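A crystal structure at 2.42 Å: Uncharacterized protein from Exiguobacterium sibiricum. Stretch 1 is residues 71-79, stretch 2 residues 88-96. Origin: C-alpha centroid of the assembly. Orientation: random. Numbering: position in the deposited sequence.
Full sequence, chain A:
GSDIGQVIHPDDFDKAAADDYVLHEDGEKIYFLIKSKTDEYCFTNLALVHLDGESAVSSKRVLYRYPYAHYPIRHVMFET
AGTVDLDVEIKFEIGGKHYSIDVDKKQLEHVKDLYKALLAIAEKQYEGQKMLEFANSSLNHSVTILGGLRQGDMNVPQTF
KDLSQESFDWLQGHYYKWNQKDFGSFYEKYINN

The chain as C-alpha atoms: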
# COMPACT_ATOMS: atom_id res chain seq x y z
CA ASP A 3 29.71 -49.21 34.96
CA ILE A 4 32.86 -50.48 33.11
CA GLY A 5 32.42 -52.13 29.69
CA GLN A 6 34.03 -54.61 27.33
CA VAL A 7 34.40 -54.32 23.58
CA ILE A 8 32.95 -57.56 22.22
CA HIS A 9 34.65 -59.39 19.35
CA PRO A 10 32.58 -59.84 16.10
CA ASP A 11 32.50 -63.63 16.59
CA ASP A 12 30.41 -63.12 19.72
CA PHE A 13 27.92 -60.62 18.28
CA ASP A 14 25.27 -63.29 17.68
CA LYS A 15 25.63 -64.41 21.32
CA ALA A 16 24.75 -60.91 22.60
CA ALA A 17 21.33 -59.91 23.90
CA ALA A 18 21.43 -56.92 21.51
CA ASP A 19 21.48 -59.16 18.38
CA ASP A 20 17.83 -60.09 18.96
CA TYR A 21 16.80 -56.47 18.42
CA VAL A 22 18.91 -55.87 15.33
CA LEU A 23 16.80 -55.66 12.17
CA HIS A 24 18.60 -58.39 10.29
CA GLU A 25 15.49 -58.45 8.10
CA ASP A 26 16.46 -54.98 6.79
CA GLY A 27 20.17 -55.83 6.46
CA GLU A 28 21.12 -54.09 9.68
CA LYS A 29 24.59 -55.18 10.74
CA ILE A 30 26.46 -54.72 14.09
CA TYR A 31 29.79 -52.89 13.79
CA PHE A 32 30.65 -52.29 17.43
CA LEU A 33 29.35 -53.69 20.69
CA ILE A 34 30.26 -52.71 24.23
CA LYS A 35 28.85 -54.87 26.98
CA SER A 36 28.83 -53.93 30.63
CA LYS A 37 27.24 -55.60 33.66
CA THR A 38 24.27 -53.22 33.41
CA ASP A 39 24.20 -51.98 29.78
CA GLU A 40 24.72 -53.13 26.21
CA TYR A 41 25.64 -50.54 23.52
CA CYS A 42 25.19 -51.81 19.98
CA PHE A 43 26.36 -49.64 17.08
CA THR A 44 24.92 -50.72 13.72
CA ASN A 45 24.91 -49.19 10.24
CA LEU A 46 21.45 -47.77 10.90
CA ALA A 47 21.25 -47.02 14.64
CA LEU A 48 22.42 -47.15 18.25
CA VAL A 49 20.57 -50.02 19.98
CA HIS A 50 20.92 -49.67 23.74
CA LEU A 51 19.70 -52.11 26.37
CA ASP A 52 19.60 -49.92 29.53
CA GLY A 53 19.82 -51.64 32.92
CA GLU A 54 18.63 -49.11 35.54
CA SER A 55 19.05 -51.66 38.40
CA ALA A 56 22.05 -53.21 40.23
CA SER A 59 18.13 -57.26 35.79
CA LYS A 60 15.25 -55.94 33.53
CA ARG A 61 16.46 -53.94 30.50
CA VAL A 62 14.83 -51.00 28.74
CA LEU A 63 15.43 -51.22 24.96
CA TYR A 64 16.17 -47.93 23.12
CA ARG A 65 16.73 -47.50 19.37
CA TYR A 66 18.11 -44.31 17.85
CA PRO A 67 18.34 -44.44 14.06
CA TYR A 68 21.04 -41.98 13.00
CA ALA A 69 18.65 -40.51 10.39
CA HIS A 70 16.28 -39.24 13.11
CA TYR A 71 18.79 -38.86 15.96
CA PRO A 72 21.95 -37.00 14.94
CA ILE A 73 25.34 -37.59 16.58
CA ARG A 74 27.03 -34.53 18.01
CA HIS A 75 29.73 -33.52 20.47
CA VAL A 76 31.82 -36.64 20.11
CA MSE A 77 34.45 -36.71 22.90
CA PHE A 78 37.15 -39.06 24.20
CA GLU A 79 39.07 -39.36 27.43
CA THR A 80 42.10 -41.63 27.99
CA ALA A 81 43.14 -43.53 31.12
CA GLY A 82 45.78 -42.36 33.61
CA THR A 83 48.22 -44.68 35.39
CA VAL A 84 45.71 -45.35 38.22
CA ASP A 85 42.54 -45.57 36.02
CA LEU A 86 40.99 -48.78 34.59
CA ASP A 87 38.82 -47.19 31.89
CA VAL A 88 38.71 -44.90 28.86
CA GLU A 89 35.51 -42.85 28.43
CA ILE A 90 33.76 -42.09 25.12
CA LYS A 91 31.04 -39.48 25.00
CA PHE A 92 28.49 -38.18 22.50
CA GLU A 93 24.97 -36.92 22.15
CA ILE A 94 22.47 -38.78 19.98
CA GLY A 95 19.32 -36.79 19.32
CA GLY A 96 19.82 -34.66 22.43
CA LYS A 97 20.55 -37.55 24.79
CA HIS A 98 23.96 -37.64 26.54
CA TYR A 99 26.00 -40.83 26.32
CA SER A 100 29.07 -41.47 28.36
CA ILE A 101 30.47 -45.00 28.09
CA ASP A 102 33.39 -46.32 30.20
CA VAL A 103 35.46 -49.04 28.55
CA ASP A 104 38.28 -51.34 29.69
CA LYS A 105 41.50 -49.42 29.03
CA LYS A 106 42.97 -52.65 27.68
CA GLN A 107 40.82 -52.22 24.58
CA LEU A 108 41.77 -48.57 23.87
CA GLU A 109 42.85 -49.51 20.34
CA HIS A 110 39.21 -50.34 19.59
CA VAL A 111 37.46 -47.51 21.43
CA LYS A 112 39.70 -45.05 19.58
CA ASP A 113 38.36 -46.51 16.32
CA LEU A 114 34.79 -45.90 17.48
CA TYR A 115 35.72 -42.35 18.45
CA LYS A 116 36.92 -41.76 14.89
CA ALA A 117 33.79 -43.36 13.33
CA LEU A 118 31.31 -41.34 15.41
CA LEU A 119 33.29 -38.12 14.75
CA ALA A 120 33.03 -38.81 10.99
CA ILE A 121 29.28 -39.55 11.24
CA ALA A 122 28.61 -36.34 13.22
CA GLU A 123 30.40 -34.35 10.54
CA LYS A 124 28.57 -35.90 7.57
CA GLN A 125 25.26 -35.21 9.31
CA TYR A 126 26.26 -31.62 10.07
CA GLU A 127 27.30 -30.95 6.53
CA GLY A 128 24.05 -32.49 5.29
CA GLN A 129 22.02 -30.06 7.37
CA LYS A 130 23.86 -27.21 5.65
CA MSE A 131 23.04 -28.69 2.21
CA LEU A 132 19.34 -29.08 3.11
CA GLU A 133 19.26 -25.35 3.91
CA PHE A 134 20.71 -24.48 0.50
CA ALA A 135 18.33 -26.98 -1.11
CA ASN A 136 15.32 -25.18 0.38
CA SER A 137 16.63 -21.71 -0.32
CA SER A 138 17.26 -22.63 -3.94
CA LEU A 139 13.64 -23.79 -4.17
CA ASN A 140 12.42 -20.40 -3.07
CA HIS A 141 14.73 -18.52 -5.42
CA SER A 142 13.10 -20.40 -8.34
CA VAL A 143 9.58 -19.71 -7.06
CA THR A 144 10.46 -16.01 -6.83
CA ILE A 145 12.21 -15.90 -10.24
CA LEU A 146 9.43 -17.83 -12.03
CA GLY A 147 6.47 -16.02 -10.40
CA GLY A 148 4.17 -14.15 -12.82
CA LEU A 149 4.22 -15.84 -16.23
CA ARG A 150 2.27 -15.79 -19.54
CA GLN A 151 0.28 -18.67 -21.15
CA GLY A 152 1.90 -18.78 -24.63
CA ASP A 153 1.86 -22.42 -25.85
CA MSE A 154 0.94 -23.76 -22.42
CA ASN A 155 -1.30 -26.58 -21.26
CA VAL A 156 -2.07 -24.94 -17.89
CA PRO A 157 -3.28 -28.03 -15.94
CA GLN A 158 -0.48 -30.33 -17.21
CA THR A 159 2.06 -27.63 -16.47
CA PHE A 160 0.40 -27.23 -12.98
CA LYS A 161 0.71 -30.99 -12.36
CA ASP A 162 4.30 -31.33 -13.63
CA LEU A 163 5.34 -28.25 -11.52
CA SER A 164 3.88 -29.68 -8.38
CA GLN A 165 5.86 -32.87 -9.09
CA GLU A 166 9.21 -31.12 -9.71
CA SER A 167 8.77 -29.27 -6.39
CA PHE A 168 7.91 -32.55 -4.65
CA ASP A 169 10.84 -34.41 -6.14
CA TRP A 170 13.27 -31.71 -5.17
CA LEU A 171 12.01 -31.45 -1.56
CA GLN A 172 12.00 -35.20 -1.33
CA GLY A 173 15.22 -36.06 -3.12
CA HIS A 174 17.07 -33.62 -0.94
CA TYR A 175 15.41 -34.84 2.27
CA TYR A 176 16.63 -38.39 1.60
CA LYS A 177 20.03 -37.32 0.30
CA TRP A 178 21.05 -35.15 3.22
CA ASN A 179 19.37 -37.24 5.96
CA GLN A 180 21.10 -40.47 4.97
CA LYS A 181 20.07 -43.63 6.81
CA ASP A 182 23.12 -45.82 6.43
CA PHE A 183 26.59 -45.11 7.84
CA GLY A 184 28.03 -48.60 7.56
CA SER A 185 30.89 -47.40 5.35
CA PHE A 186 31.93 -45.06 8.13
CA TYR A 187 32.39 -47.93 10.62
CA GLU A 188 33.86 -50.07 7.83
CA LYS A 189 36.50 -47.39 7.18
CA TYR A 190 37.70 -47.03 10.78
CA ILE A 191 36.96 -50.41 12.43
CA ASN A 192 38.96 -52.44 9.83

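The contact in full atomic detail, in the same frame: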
# COMPACT_ATOMS: atom_id res chain seq x y z
N TYR A 71 18.07 -39.29 14.76
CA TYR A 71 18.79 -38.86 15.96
C TYR A 71 20.24 -38.60 15.59
O TYR A 71 21.05 -39.50 15.58
CB TYR A 71 18.71 -39.92 17.05
CG TYR A 71 17.31 -40.23 17.48
CD1 TYR A 71 16.69 -39.48 18.44
CD2 TYR A 71 16.62 -41.27 16.92
CE1 TYR A 71 15.42 -39.74 18.84
CE2 TYR A 71 15.34 -41.54 17.31
CZ TYR A 71 14.74 -40.77 18.26
OH TYR A 71 13.43 -41.03 18.66
N PRO A 72 20.56 -37.35 15.26
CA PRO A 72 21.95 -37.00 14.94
C PRO A 72 22.98 -37.09 16.08
O PRO A 72 22.68 -36.79 17.25
CB PRO A 72 21.83 -35.54 14.49
CG PRO A 72 20.38 -35.35 14.16
CD PRO A 72 19.66 -36.21 15.11
N ILE A 73 24.20 -37.46 15.68
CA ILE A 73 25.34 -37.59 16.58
C ILE A 73 26.08 -36.28 16.60
O ILE A 73 26.30 -35.68 15.56
CB ILE A 73 26.29 -38.74 16.15
CG1 ILE A 73 25.53 -40.07 16.25
CG2 ILE A 73 27.52 -38.79 17.01
CD1 ILE A 73 26.27 -41.23 15.75
N ARG A 74 26.40 -35.82 17.81
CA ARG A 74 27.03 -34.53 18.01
C ARG A 74 27.90 -34.60 19.26
O ARG A 74 27.70 -35.43 20.13
CB ARG A 74 25.99 -33.45 18.24
CG ARG A 74 25.04 -33.20 17.12
CD ARG A 74 24.04 -32.11 17.51
NE ARG A 74 23.05 -31.87 16.44
CZ ARG A 74 21.82 -32.40 16.35
NH1 ARG A 74 21.34 -33.24 17.28
NH2 ARG A 74 21.07 -32.10 15.30
N HIS A 75 28.87 -33.68 19.32
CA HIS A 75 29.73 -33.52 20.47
C HIS A 75 30.44 -34.79 20.87
O HIS A 75 30.45 -35.16 22.05
CB HIS A 75 28.94 -32.93 21.63
CG HIS A 75 28.21 -31.69 21.27
ND1 HIS A 75 28.86 -30.51 20.98
CD2 HIS A 75 26.88 -31.43 21.13
CE1 HIS A 75 27.97 -29.58 20.68
NE2 HIS A 75 26.76 -30.12 20.76
N VAL A 76 31.07 -35.43 19.88
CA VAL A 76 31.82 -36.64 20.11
C VAL A 76 33.13 -36.31 20.85
O VAL A 76 33.95 -35.54 20.35
CB VAL A 76 32.11 -37.37 18.80
CG1 VAL A 76 32.94 -38.64 19.04
CG2 VAL A 76 30.79 -37.71 18.11
N MSE A 77 33.28 -36.90 22.04
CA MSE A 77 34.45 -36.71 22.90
C MSE A 77 35.14 -38.03 23.28
O MSE A 77 34.56 -39.11 23.22
CB MSE A 77 34.04 -36.04 24.20
CG MSE A 77 33.34 -34.72 24.05
SE MSE A 77 34.55 -33.29 23.46
CE MSE A 77 33.04 -31.75 23.23
N PHE A 78 36.39 -37.91 23.73
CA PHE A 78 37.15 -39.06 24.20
C PHE A 78 38.04 -38.66 25.35
O PHE A 78 38.49 -37.53 25.43
CB PHE A 78 37.98 -39.68 23.08
CG PHE A 78 38.57 -40.99 23.44
CD1 PHE A 78 37.76 -42.02 23.84
CD2 PHE A 78 39.94 -41.19 23.40
CE1 PHE A 78 38.30 -43.22 24.21
CE2 PHE A 78 40.48 -42.41 23.75
CZ PHE A 78 39.67 -43.41 24.15
N GLU A 79 38.28 -39.61 26.25
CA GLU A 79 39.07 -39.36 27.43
C GLU A 79 39.90 -40.61 27.70
O GLU A 79 39.34 -41.71 27.80
CB GLU A 79 38.13 -39.03 28.58
CG GLU A 79 38.79 -38.54 29.87
CD GLU A 79 37.77 -38.01 30.88
OE1 GLU A 79 37.12 -36.97 30.57
OE2 GLU A 79 37.62 -38.63 31.96
N VAL A 88 38.71 -46.03 29.79
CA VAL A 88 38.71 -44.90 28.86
C VAL A 88 37.23 -44.55 28.69
O VAL A 88 36.38 -45.43 28.73
CB VAL A 88 39.38 -45.25 27.51
CG1 VAL A 88 40.83 -45.59 27.71
CG2 VAL A 88 38.69 -46.41 26.79
N GLU A 89 36.90 -43.27 28.54
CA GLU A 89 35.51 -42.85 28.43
C GLU A 89 35.25 -42.21 27.07
O GLU A 89 35.99 -41.32 26.66
CB GLU A 89 35.18 -41.85 29.54
CG GLU A 89 33.74 -41.33 29.53
CD GLU A 89 33.55 -39.98 30.23
OE1 GLU A 89 34.13 -38.96 29.79
OE2 GLU A 89 32.79 -39.92 31.21
N ILE A 90 34.21 -42.67 26.39
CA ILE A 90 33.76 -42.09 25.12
C ILE A 90 32.42 -41.43 25.38
O ILE A 90 31.56 -41.96 26.09
CB ILE A 90 33.65 -43.13 23.98
CG1 ILE A 90 33.36 -42.44 22.64
CG2 ILE A 90 32.61 -44.18 24.31
CD1 ILE A 90 33.49 -43.36 21.44
N LYS A 91 32.26 -40.23 24.84
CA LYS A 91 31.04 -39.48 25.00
C LYS A 91 30.50 -38.99 23.66
O LYS A 91 31.24 -38.84 22.70
CB LYS A 91 31.26 -38.25 25.88
CG LYS A 91 31.80 -38.48 27.28
CD LYS A 91 32.25 -37.14 27.92
CE LYS A 91 31.10 -36.11 28.05
NZ LYS A 91 31.51 -34.77 28.63
N PHE A 92 29.20 -38.76 23.64
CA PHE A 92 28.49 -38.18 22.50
C PHE A 92 27.06 -37.91 22.89
O PHE A 92 26.60 -38.29 23.97
CB PHE A 92 28.54 -39.06 21.26
CG PHE A 92 28.01 -40.43 21.47
CD1 PHE A 92 28.83 -41.45 21.93
CD2 PHE A 92 26.67 -40.72 21.22
CE1 PHE A 92 28.33 -42.71 22.13
CE2 PHE A 92 26.16 -41.97 21.40
CZ PHE A 92 26.97 -42.96 21.86
N GLU A 93 26.37 -37.21 22.00
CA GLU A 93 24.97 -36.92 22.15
C GLU A 93 24.29 -37.42 20.89
O GLU A 93 24.72 -37.12 19.78
CB GLU A 93 24.75 -35.42 22.33
CG GLU A 93 25.41 -34.87 23.62
CD GLU A 93 25.15 -33.40 23.87
OE1 GLU A 93 24.33 -32.78 23.13
OE2 GLU A 93 25.77 -32.87 24.82
N ILE A 94 23.23 -38.19 21.09
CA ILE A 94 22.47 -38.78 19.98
C ILE A 94 21.03 -38.30 20.14
O ILE A 94 20.39 -38.54 21.18
CB ILE A 94 22.65 -40.30 19.94
CG1 ILE A 94 21.91 -40.87 18.75
CG2 ILE A 94 22.22 -40.96 21.25
CD1 ILE A 94 22.35 -42.27 18.43
N GLY A 95 20.52 -37.61 19.12
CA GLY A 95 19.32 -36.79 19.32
C GLY A 95 19.89 -35.76 20.27
O GLY A 95 20.93 -35.17 19.97
N GLY A 96 19.26 -35.56 21.42
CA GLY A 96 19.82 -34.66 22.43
C GLY A 96 20.31 -35.39 23.66
O GLY A 96 20.76 -34.76 24.62
O HOH W 1 23.11 -34.09 20.06

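Residues 73-79 and 88-94 form two neighbouring antiparallel strands, their axes 175° apart in direction and 4.6 Å apart at closest approach. Paired backbone hydrogen bonds tie them together. Arg74 N donates to Glu93 O (2.9 Å), and Glu93 N to Arg74 O (2.9 Å). Met77 N and Lys91 O (2.9 Å), with Lys91 N and Met77 O (3.0 Å), make the straightest pair. At the far end Glu89 N donates to Glu79 O (3.0 Å); the return bond, Glu79 N to Glu89 O (2.9 Å), is weak. Beyond the strands, Gly95 N reaches Pro72 O (3.0 Å).

The register slips by one residue between Arg74 and Met77, a beta bulge. His75 supplies the extra residue, with positive phi and psi (55/50). Its side chain turns toward the other strand, and His75 CD2 comes to 3.5 Å from Glu93 OE1.

Ile73, Phe78, Ile90 and Ile94 share one buried face. The Phe78 ring leans across to the partner strand. Phe78 CZ rests 3.8 Å from Val88 CB. The ring edge meets Ile90, with Phe78 CD1 4.3 Å from Ile90 CB. Ile94 CG1 packs against Tyr71 CB (3.7 Å), while Ile94 CD1 touches Ile73 CG1 (4.4 Å). Near the bulge, Val76 CG2 lies 4.1 Å from Phe92 CB.

The other face carries Arg74, Met77, Glu79, Glu89, Lys91 and Glu93. Met77, a selenomethionine, meets Lys91 with Met77 CB 3.9 Å from Lys91 CB, then its end leads away. Glu79 OE1 and Glu89 OE1 are like charges only 3.7 Å apart; Glu89 OE2 is hydrogen-bonded elsewhere in the structure.

Gly95 leaves a hollow that the Tyr71 ring edge fills. An ideal CB on Gly95 would lie 2.8 Å from Tyr71 CD1, a clash, and the positive phi also favours glycine. A water donates to Gly95 O (2.4 Å) and accepts a weak bond from Arg74 NH1 (3.4 Å).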